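Local coordinates for dihydrodipicolinate reductase N-terminus domain-containing protein (Mycobacterium smegmatis, PDB 6IAQ) that probably catalyses the NADP(H)-dependent reductive amination of ketones to amines, as a native amine dehydrogenase, at residues Ala97-Leu111 with Leu127-Gln141. Residues are numbered along the deposited sequence; the frame is centred on the assembly and turned at random.
With NAP (NADP nicotinamide-adenine-dinucleotide phosphate), chain F; EDO (1,2-ethanediol), chain E.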
ATOM      1  N   ALA A  97      25.014  11.626  13.149  1.00 32.29           N
ATOM      2  CA  ALA A  97      24.348  12.926  13.355  1.00 32.96           C
ATOM      3  C   ALA A  97      25.391  13.997  13.723  1.00 35.86           C
ATOM      4  O   ALA A  97      25.277  15.137  13.204  1.00 34.79           O
ATOM      5  CB  ALA A  97      23.300  12.780  14.428  1.00 33.48           C
ATOM      6  N   GLU A  98      26.378  13.659  14.574  1.00 34.82           N
ATOM      7  CA  GLU A  98      27.466  14.593  14.963  1.00 35.59           C
ATOM      8  C   GLU A  98      28.168  15.128  13.712  1.00 34.14           C
ATOM      9  O   GLU A  98      28.498  16.320  13.665  1.00 32.21           O
ATOM     10  CB  GLU A  98      28.522  13.925  15.846  1.00 43.20           C
ATOM     11  CG  GLU A  98      29.102  14.913  16.854  1.00 55.65           C
ATOM     12  CD  GLU A  98      28.352  14.884  18.170  1.00 55.45           C
ATOM     13  OE1 GLU A  98      28.011  13.767  18.587  1.00 62.98           O
ATOM     14  OE2 GLU A  98      28.106  15.951  18.758  1.00 57.87           O
ATOM     15  N   HIS A  99      28.391  14.266  12.733  1.00 33.25           N
ATOM     16  CA  HIS A  99      29.147  14.565  11.492  1.00 35.61           C
ATOM     17  C   HIS A  99      28.224  15.105  10.388  1.00 35.69           C
ATOM     18  O   HIS A  99      28.695  15.226   9.260  1.00 34.44           O
ATOM     19  CB  HIS A  99      29.934  13.329  11.062  1.00 37.86           C
ATOM     20  CG  HIS A  99      31.052  12.982  11.981  1.00 38.27           C
ATOM     21  ND1 HIS A  99      30.864  12.316  13.189  1.00 43.47           N
ATOM     22  CD2 HIS A  99      32.383  13.199  11.872  1.00 40.14           C
ATOM     23  CE1 HIS A  99      32.042  12.131  13.774  1.00 44.11           C
ATOM     24  NE2 HIS A  99      32.986  12.644  12.974  1.00 38.38           N
ATOM     25  N   GLY A 100      26.972  15.439  10.704  1.00 32.80           N
ATOM     26  CA  GLY A 100      25.961  15.866   9.716  1.00 36.52           C
ATOM     27  C   GLY A 100      25.707  14.841   8.628  1.00 35.70           C
ATOM     28  O   GLY A 100      25.306  15.239   7.505  1.00 39.14           O
ATOM     29  N   VAL A 101      25.882  13.548   8.914  1.00 35.02           N
ATOM     30  CA  VAL A 101      25.731  12.482   7.881  1.00 32.00           C
ATOM     31  C   VAL A 101      24.322  11.882   8.009  1.00 31.99           C
ATOM     32  O   VAL A 101      23.932  11.439   9.133  1.00 30.55           O
ATOM     33  CB  VAL A 101      26.842  11.419   7.994  1.00 33.69           C
ATOM     34  CG1 VAL A 101      26.552  10.216   7.124  1.00 33.96           C
ATOM     35  CG2 VAL A 101      28.218  11.996   7.645  1.00 34.47           C
ATOM     36  N   ASN A 102      23.562  11.915   6.907  1.00 30.64           N
ATOM     37  CA  ASN A 102      22.224  11.264   6.822  1.00 31.67           C
ATOM     38  C   ASN A 102      22.417   9.772   7.113  1.00 32.55           C
ATOM     39  O   ASN A 102      23.449   9.200   6.676  1.00 32.03           O
ATOM     40  CB  ASN A 102      21.597  11.419   5.445  1.00 31.36           C
ATOM     41  CG  ASN A 102      21.366  12.871   5.052  1.00 34.68           C
ATOM     42  OD1 ASN A 102      20.666  13.599   5.751  1.00 28.76           O
ATOM     43  ND2 ASN A 102      21.940  13.287   3.932  1.00 30.80           N
ATOM     44  N   ALA A 103      21.470   9.152   7.804  1.00 31.96           N
ATOM     45  CA  ALA A 103      21.560   7.712   8.137  1.00 32.60           C
ATOM     46  C   ALA A 103      20.214   7.034   7.873  1.00 31.46           C
ATOM     47  O   ALA A 103      19.187   7.525   8.340  1.00 30.98           O
ATOM     48  CB  ALA A 103      22.020   7.511   9.567  1.00 34.03           C
ATOM     49  N   VAL A 104      20.262   5.949   7.112  1.00 32.02           N
ATOM     50  CA  VAL A 104      19.145   4.972   7.006  1.00 32.64           C
ATOM     51  C   VAL A 104      19.631   3.713   7.750  1.00 29.30           C
ATOM     52  O   VAL A 104      20.805   3.347   7.580  1.00 27.98           O
ATOM     53  CB  VAL A 104      18.783   4.783   5.520  1.00 34.95           C
ATOM     54  CG1 VAL A 104      19.883   4.097   4.722  1.00 37.25           C
ATOM     55  CG2 VAL A 104      17.457   4.088   5.362  1.00 40.17           C
ATOM     56  N   THR A 105      18.808   3.149   8.623  1.00 29.02           N
ATOM     57  CA  THR A 105      19.207   2.007   9.481  1.00 31.81           C
ATOM     58  C   THR A 105      18.116   0.931   9.518  1.00 30.37           C
ATOM     59  O   THR A 105      16.923   1.291   9.500  1.00 27.40           O
ATOM     60  CB  THR A 105      19.554   2.478  10.894  1.00 28.42           C
ATOM     61  OG1 THR A 105      20.037   1.364  11.649  1.00 27.77           O
ATOM     62  CG2 THR A 105      18.401   3.110  11.633  1.00 28.57           C
ATOM     63  N   LEU A 106      18.536  -0.324   9.664  1.00 26.91           N
ATOM     64  CA  LEU A 106      17.620  -1.479   9.844  1.00 27.97           C
ATOM     65  C   LEU A 106      17.174  -1.581  11.288  1.00 26.11           C
ATOM     66  O   LEU A 106      16.326  -2.458  11.542  1.00 26.80           O
ATOM     67  CB  LEU A 106      18.324  -2.764   9.397  1.00 23.14           C
ATOM     68  CG  LEU A 106      18.560  -2.860   7.902  1.00 24.67           C
ATOM     69  CD1 LEU A 106      19.112  -4.215   7.557  1.00 23.82           C
ATOM     70  CD2 LEU A 106      17.298  -2.498   7.107  1.00 25.62           C
ATOM     71  N   SER A 107      17.723  -0.777  12.228  1.00 25.19           N
ATOM     72  CA  SER A 107      17.358  -0.893  13.660  1.00 24.98           C
ATOM     73  C   SER A 107      15.825  -0.960  13.805  1.00 29.17           C
ATOM     74  O   SER A 107      15.169   0.021  13.481  1.00 25.38           O
ATOM     75  CB  SER A 107      17.961   0.212  14.495  1.00 28.76           C
ATOM     76  OG  SER A 107      19.378   0.075  14.541  1.00 29.50           O
ATOM     77  N   GLU A 108      15.287  -2.073  14.320  1.00 28.75           N
ATOM     78  CA  GLU A 108      13.824  -2.328  14.359  1.00 27.39           C
ATOM     79  C   GLU A 108      13.164  -1.272  15.252  1.00 31.13           C
ATOM     80  O   GLU A 108      12.063  -0.819  14.936  1.00 29.43           O
ATOM     81  CB  GLU A 108      13.509  -3.764  14.815  1.00 27.36           C
ATOM     82  CG  GLU A 108      13.881  -4.814  13.774  1.00 26.12           C
ATOM     83  CD  GLU A 108      15.276  -5.391  13.866  1.00 29.06           C
ATOM     84  OE1 GLU A 108      16.150  -4.724  14.488  1.00 31.02           O
ATOM     85  OE2 GLU A 108      15.501  -6.485  13.286  1.00 27.75           O
ATOM     86  N   GLU A 109      13.805  -0.892  16.357  1.00 29.91           N
ATOM     87  CA  GLU A 109      13.217   0.108  17.281  1.00 29.50           C
ATOM     88  C   GLU A 109      13.171   1.480  16.593  1.00 29.40           C
ATOM     89  O   GLU A 109      12.225   2.249  16.859  1.00 30.80           O
ATOM     90  CB  GLU A 109      13.944   0.123  18.629  1.00 31.61           C
ATOM     91  CG  GLU A 109      13.168   0.905  19.650  1.00 33.04           C
ATOM     92  CD  GLU A 109      13.842   1.108  20.995  1.00 34.69           C
ATOM     93  OE1 GLU A 109      14.932   0.527  21.215  1.00 34.36           O
ATOM     94  OE2 GLU A 109      13.269   1.853  21.808  1.00 36.72           O
ATOM     95  N   MET A 110      14.101   1.769  15.675  1.00 30.37           N
ATOM     96  CA  MET A 110      14.143   3.086  14.992  1.00 32.59           C
ATOM     97  C   MET A 110      12.960   3.206  14.012  1.00 34.87           C
ATOM     98  O   MET A 110      12.746   4.301  13.497  1.00 33.99           O
ATOM     99  CB  MET A 110      15.464   3.290  14.246  1.00 34.08           C
ATOM    100  CG  MET A 110      16.558   3.919  15.103  1.00 37.03           C
ATOM    101  SD  MET A 110      16.131   5.629  15.598  1.00 34.23           S
ATOM    102  CE  MET A 110      16.264   6.476  14.032  1.00 36.27           C
ATOM    103  N   LEU A 111      12.206   2.131  13.747  1.00 34.91           N
ATOM    104  CA  LEU A 111      11.009   2.221  12.858  1.00 29.18           C
ATOM    105  C   LEU A 111      10.105   3.339  13.382  1.00 30.21           C
ATOM    106  O   LEU A 111       9.603   4.166  12.545  1.00 28.76           O
ATOM    107  CB  LEU A 111      10.270   0.879  12.839  1.00 30.92           C
ATOM    108  CG  LEU A 111       9.032   0.840  11.940  1.00 28.20           C
ATOM    109  CD1 LEU A 111       9.426   0.834  10.479  1.00 28.70           C
ATOM    110  CD2 LEU A 111       8.175  -0.369  12.306  1.00 30.54           C
ATOM    111  N   LEU A 127      20.152  16.693  17.700  1.00 32.69           N
ATOM    112  CA  LEU A 127      21.522  16.645  17.145  1.00 33.73           C
ATOM    113  C   LEU A 127      21.450  16.652  15.609  1.00 39.50           C
ATOM    114  O   LEU A 127      22.192  17.454  14.958  1.00 32.79           O
ATOM    115  CB  LEU A 127      22.225  15.390  17.674  1.00 37.22           C
ATOM    116  CG  LEU A 127      23.636  15.163  17.130  1.00 40.08           C
ATOM    117  CD1 LEU A 127      24.585  16.330  17.427  1.00 38.93           C
ATOM    118  CD2 LEU A 127      24.214  13.869  17.682  1.00 40.51           C
ATOM    119  N   ALA A 128      20.606  15.779  15.027  1.00 37.35           N
ATOM    120  CA  ALA A 128      20.488  15.619  13.562  1.00 35.88           C
ATOM    121  C   ALA A 128      19.995  16.943  12.944  1.00 31.45           C
ATOM    122  O   ALA A 128      20.412  17.296  11.803  1.00 32.76           O
ATOM    123  CB  ALA A 128      19.556  14.468  13.243  1.00 36.35           C
ATOM    124  N   LYS A 129      19.069  17.612  13.631  1.00 30.94           N
ATOM    125  CA  LYS A 129      18.498  18.914  13.177  1.00 32.61           C
ATOM    126  C   LYS A 129      19.599  19.995  13.180  1.00 36.53           C
ATOM    127  O   LYS A 129      19.644  20.818  12.257  1.00 34.34           O
ATOM    128  CB  LYS A 129      17.309  19.302  14.057  1.00 34.22           C
ATOM    129  CG  LYS A 129      15.990  18.689  13.617  1.00 34.07           C
ATOM    130  CD  LYS A 129      14.852  18.886  14.594  1.00 39.50           C
ATOM    131  CE  LYS A 129      13.509  18.505  14.007  1.00 38.62           C
ATOM    132  NZ  LYS A 129      12.521  18.426  15.104  1.00 42.69           N
ATOM    133  N   SER A 130      20.468  19.974  14.183  1.00 34.16           N
ATOM    134  CA  SER A 130      21.535  20.991  14.342  1.00 37.05           C
ATOM    135  C   SER A 130      22.576  20.847  13.212  1.00 35.70           C
ATOM    136  O   SER A 130      23.207  21.876  12.873  1.00 34.77           O
ATOM    137  CB  SER A 130      22.134  20.918  15.712  1.00 36.17           C
ATOM    138  OG  SER A 130      22.997  19.790  15.814  1.00 42.08           O
ATOM    139  N   THR A 131      22.731  19.659  12.591  1.00 31.79           N
ATOM    140  CA  THR A 131      23.761  19.382  11.554  1.00 31.05           C
ATOM    141  C   THR A 131      23.144  19.162  10.168  1.00 34.50           C
ATOM    142  O   THR A 131      23.909  18.828   9.205  1.00 33.79           O
ATOM    143  CB  THR A 131      24.624  18.169  11.927  1.00 33.88           C
ATOM    144  OG1 THR A 131      23.747  17.041  12.037  1.00 35.08           O
ATOM    145  CG2 THR A 131      25.403  18.365  13.214  1.00 36.55           C
ATOM    146  N   GLY A 132      21.823  19.280  10.037  1.00 37.47           N
ATOM    147  CA  GLY A 132      21.123  19.170   8.743  1.00 37.88           C
ATOM    148  C   GLY A 132      20.904  17.724   8.292  1.00 35.99           C
ATOM    149  O   GLY A 132      20.509  17.538   7.133  1.00 33.36           O
ATOM    150  N   ALA A 133      21.118  16.736   9.163  1.00 34.43           N
ATOM    151  CA  ALA A 133      21.069  15.299   8.808  1.00 32.98           C
ATOM    152  C   ALA A 133      19.672  14.721   9.091  1.00 30.90           C
ATOM    153  O   ALA A 133      19.028  15.100  10.121  1.00 28.23           O
ATOM    154  CB  ALA A 133      22.130  14.527   9.566  1.00 33.82           C
ATOM    155  N   THR A 134      19.252  13.778   8.244  1.00 28.08           N
ATOM    156  CA  THR A 134      18.034  12.941   8.465  1.00 32.05           C
ATOM    157  C   THR A 134      18.445  11.553   8.989  1.00 29.03           C
ATOM    158  O   THR A 134      19.377  10.961   8.401  1.00 28.71           O
ATOM    159  CB  THR A 134      17.198  12.831   7.186  1.00 35.91           C
ATOM    160  OG1 THR A 134      16.871  14.160   6.738  1.00 35.29           O
ATOM    161  CG2 THR A 134      15.954  11.984   7.409  1.00 35.99           C
ATOM    162  N   LEU A 135      17.786  11.074  10.044  1.00 24.48           N
ATOM    163  CA  LEU A 135      17.909   9.675  10.544  1.00 29.04           C
ATOM    164  C   LEU A 135      16.560   8.962  10.348  1.00 27.33           C
ATOM    165  O   LEU A 135      15.514   9.508  10.777  1.00 30.09           O
ATOM    166  CB  LEU A 135      18.285   9.650  12.025  1.00 27.40           C
ATOM    167  CG  LEU A 135      19.441  10.546  12.469  1.00 30.07           C
ATOM    168  CD1 LEU A 135      19.616  10.431  13.970  1.00 28.93           C
ATOM    169  CD2 LEU A 135      20.747  10.224  11.763  1.00 35.42           C
ATOM    170  N   THR A 136      16.573   7.788   9.716  1.00 29.67           N
ATOM    171  CA  THR A 136      15.332   7.017   9.396  1.00 28.44           C
ATOM    172  C   THR A 136      15.564   5.522   9.640  1.00 26.37           C
ATOM    173  O   THR A 136      16.484   4.966   9.026  1.00 27.66           O
ATOM    174  CB  THR A 136      14.896   7.263   7.949  1.00 30.71           C
ATOM    175  OG1 THR A 136      14.568   8.654   7.801  1.00 30.94           O
ATOM    176  CG2 THR A 136      13.715   6.394   7.554  1.00 35.01           C
ATOM    177  N   GLY A 137      14.766   4.925  10.511  1.00 23.53           N
ATOM    178  CA  GLY A 137      14.631   3.463  10.638  1.00 29.47           C
ATOM    179  C   GLY A 137      13.718   2.897   9.571  1.00 30.45           C
ATOM    180  O   GLY A 137      12.562   3.368   9.463  1.00 29.63           O
ATOM    181  N   THR A 138      14.210   1.917   8.812  1.00 30.00           N
ATOM    182  CA  THR A 138      13.428   1.221   7.768  1.00 29.14           C
ATOM    183  C   THR A 138      13.813  -0.262   7.792  1.00 29.29           C
ATOM    184  O   THR A 138      14.311  -0.733   8.831  1.00 29.21           O
ATOM    185  CB  THR A 138      13.604   1.926   6.428  1.00 28.76           C
ATOM    186  OG1 THR A 138      12.877   1.247   5.404  1.00 31.59           O
ATOM    187  CG2 THR A 138      15.053   2.025   6.016  1.00 31.15           C
ATOM    188  N   GLY A 139      13.560  -0.953   6.685  1.00 27.71           N
ATOM    189  CA  GLY A 139      13.699  -2.413   6.571  1.00 27.11           C
ATOM    190  C   GLY A 139      12.384  -3.046   6.164  1.00 29.16           C
ATOM    191  O   GLY A 139      11.516  -2.337   5.514  1.00 25.35           O
ATOM    192  N   TYR A 140      12.225  -4.324   6.521  1.00 27.12           N
ATOM    193  CA  TYR A 140      11.075  -5.156   6.067  1.00 26.26           C
ATOM    194  C   TYR A 140       9.758  -4.469   6.456  1.00 23.19           C
ATOM    195  O   TYR A 140       8.813  -4.387   5.625  1.00 21.53           O
ATOM    196  CB  TYR A 140      11.157  -6.561   6.666  1.00 24.28           C
ATOM    197  CG  TYR A 140       9.923  -7.372   6.342  1.00 23.18           C
ATOM    198  CD1 TYR A 140       9.651  -7.744   5.035  1.00 25.78           C
ATOM    199  CD2 TYR A 140       8.987  -7.660   7.317  1.00 23.72           C
ATOM    200  CE1 TYR A 140       8.494  -8.413   4.703  1.00 22.79           C
ATOM    201  CE2 TYR A 140       7.841  -8.375   7.012  1.00 23.37           C
ATOM    202  CZ  TYR A 140       7.586  -8.729   5.698  1.00 24.22           C
ATOM    203  OH  TYR A 140       6.448  -9.420   5.396  1.00 23.31           O
ATOM    204  N   GLN A 141       9.688  -3.970   7.681  1.00 25.82           N
ATOM    205  CA  GLN A 141       8.429  -3.498   8.327  1.00 25.41           C
ATOM    206  C   GLN A 141       7.846  -2.321   7.542  1.00 24.51           C
ATOM    207  O   GLN A 141       6.600  -2.143   7.589  1.00 27.52           O
ATOM    208  CB  GLN A 141       8.612  -3.067   9.783  1.00 27.58           C
ATOM    209  CG  GLN A 141       9.646  -3.859  10.589  1.00 29.19           C
ATOM    210  CD  GLN A 141      10.952  -3.108  10.583  1.00 28.56           C
ATOM    211  OE1 GLN A 141      11.539  -2.917   9.519  1.00 24.12           O
ATOM    212  NE2 GLN A 141      11.318  -2.539  11.740  1.00 27.56           N
TER
HETATM  213  PA  NAP F 402      24.915  -9.595  11.315  1.00 26.75           P
HETATM  214  O1A NAP F 402      25.186 -10.421  10.147  1.00 26.25           O
HETATM  215  O2A NAP F 402      25.249 -10.027  12.774  1.00 25.71           O
HETATM  216  O5B NAP F 402      25.632  -8.157  11.024  1.00 29.38           O
HETATM  217  C5B NAP F 402      25.854  -7.176  12.047  1.00 29.66           C
HETATM  218  C4B NAP F 402      27.095  -6.378  11.672  1.00 32.85           C
HETATM  219  O4B NAP F 402      27.341  -5.331  12.607  1.00 33.64           O
HETATM  220  C3B NAP F 402      28.407  -7.206  11.599  1.00 34.37           C
HETATM  221  O3B NAP F 402      28.969  -6.875  10.306  1.00 34.47           O
HETATM  222  C2B NAP F 402      29.323  -6.667  12.694  1.00 38.56           C
HETATM  223  O2B NAP F 402      30.709  -6.561  12.299  1.00 41.17           O
HETATM  224  C1B NAP F 402      28.796  -5.267  12.760  1.00 33.78           C
HETATM  225  N9A NAP F 402      29.029  -4.512  13.989  1.00 37.01           N
HETATM  226  C8A NAP F 402      28.656  -4.796  15.253  1.00 33.26           C
HETATM  227  N7A NAP F 402      29.007  -3.769  16.037  1.00 34.98           N
HETATM  228  C5A NAP F 402      29.525  -2.804  15.241  1.00 37.22           C
HETATM  229  C6A NAP F 402      30.076  -1.433  15.389  1.00 38.30           C
HETATM  230  N6A NAP F 402      30.148  -0.851  16.579  1.00 40.84           N
HETATM  231  N1A NAP F 402      30.513  -0.799  14.303  1.00 37.82           N
HETATM  232  C2A NAP F 402      30.460  -1.325  13.061  1.00 38.14           C
HETATM  233  N3A NAP F 402      29.973  -2.564  12.823  1.00 37.50           N
HETATM  234  C4A NAP F 402      29.546  -3.300  13.888  1.00 34.81           C
HETATM  235  O3  NAP F 402      23.327  -9.179  11.406  1.00 27.67           O
HETATM  236  PN  NAP F 402      22.361  -8.795  10.115  1.00 25.24           P
HETATM  237  O1N NAP F 402      21.490  -9.934   9.684  1.00 27.32           O
HETATM  238  O2N NAP F 402      23.144  -8.091   9.062  1.00 24.96           O
HETATM  239  O5D NAP F 402      21.498  -7.782  11.002  1.00 24.22           O
HETATM  240  C5D NAP F 402      21.945  -6.518  11.507  1.00 25.52           C
HETATM  241  C4D NAP F 402      20.901  -5.755  12.274  1.00 26.50           C
HETATM  242  O4D NAP F 402      19.832  -5.401  11.336  1.00 27.28           O
HETATM  243  C3D NAP F 402      20.342  -6.569  13.407  1.00 25.18           C
HETATM  244  O3D NAP F 402      20.158  -5.807  14.587  1.00 23.76           O
HETATM  245  C2D NAP F 402      18.986  -7.030  12.856  1.00 25.39           C
HETATM  246  O2D NAP F 402      18.092  -7.312  13.940  1.00 24.89           O
HETATM  247  C1D NAP F 402      18.612  -5.832  11.936  1.00 26.95           C
HETATM  248  N1N NAP F 402      17.664  -6.225  10.878  1.00 23.74           N
HETATM  249  C2N NAP F 402      16.575  -5.496  10.730  1.00 24.60           C
HETATM  250  C3N NAP F 402      15.628  -5.871   9.787  1.00 24.38           C
HETATM  251  C7N NAP F 402      14.389  -5.036   9.547  1.00 26.19           C
HETATM  252  O7N NAP F 402      13.540  -5.536   8.810  1.00 26.83           O
HETATM  253  N7N NAP F 402      14.252  -3.809  10.078  1.00 24.85           N
HETATM  254  C4N NAP F 402      15.859  -7.003   9.005  1.00 22.74           C
HETATM  255  C5N NAP F 402      17.018  -7.753   9.176  1.00 23.77           C
HETATM  256  C6N NAP F 402      17.904  -7.318  10.131  1.00 22.34           C
HETATM  257  P2B NAP F 402      31.591  -7.836  11.916  1.00 38.72           P
HETATM  258  O1X NAP F 402      31.072  -8.402  10.626  1.00 35.82           O
HETATM  259  O2X NAP F 402      32.964  -7.257  11.578  1.00 37.48           O
HETATM  260  O3X NAP F 402      31.432  -8.638  13.212  1.00 43.32           O
HETATM  261  C1  EDO E 401      13.342  -8.903  11.305  1.00 35.34           C
HETATM  262  O1  EDO E 401      13.423  -7.640  11.902  1.00 36.31           O
HETATM  263  C2  EDO E 401      12.236  -8.930  10.310  1.00 37.27           C
HETATM  264  O2  EDO E 401      12.664  -8.486   9.025  1.00 38.84           O
HETATM  265  O   HOH W   1      24.090  17.363   6.877  1.00 34.88           O
HETATM  266  O   HOH W   2      19.314  15.741   5.062  1.00 33.57           O
HETATM  267  O   HOH W   3      13.325  -0.327  11.426  1.00 29.04           O
HETATM  268  O   HOH W   4      10.089  -2.758  14.269  1.00 29.17           O
HETATM  269  O   HOH W   5      12.805   6.503  11.906  1.00 33.82           O
HETATM  270  O   HOH W   6      10.844   5.028  10.356  1.00 25.42           O
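Ala103 and Thr105 exchange four backbone hydrogen bonds with Thr134, Thr136 and Thr138. These join the parallel strands 102-105 and 134-137, whose axes come within 4.8 Å. The ladder starts with a side chain: Asn102 OD1 accepts from Thr134 N at 2.9 Å, on a lone pair, while Asn102 ND2 bonds to Asp76 O.

Packing is tight along the sheet. Leu135 CD2 lies 3.7 Å from Ala103 CB, on the face covered by helix 86-98. On the other face the methyls Val104 CG2 and Thr138 CG2 are squeezed to 3.2 Å. Val104 CG2 is anti to the backbone N (chi1 67° for CG1), which turns it toward Thr138. Gly137 leaves room for the Met110 backbone over the same face as Leu135.

The helix ends form the solvent side. Glu98, Ser130 and Gly132 are exposed, and a water links Gly100 O and Thr131 O. Ala97 itself stays packed under Leu127, which crosses Glu98 at about a right angle. Thr131 OG1 donates to Ala97 O at 2.7 Å, and this oxygen also takes Gly100 N.

At the opposite end the residues that follow the two strands hold the nicotinamide amide. NAP N7N donates to Leu106 O and to Gln141 OE1, at the start of helix 141-153. Tyr140 N donates to NAP O7N at 2.9 Å. Glu108 OE2 accepts from the ribose NAP O2D, while its OE1 bonds to Ser84 OG. This is the beta-alpha-beta unit of a Rossmann fold, with the cofactor at the C-terminal ends of its parallel strands.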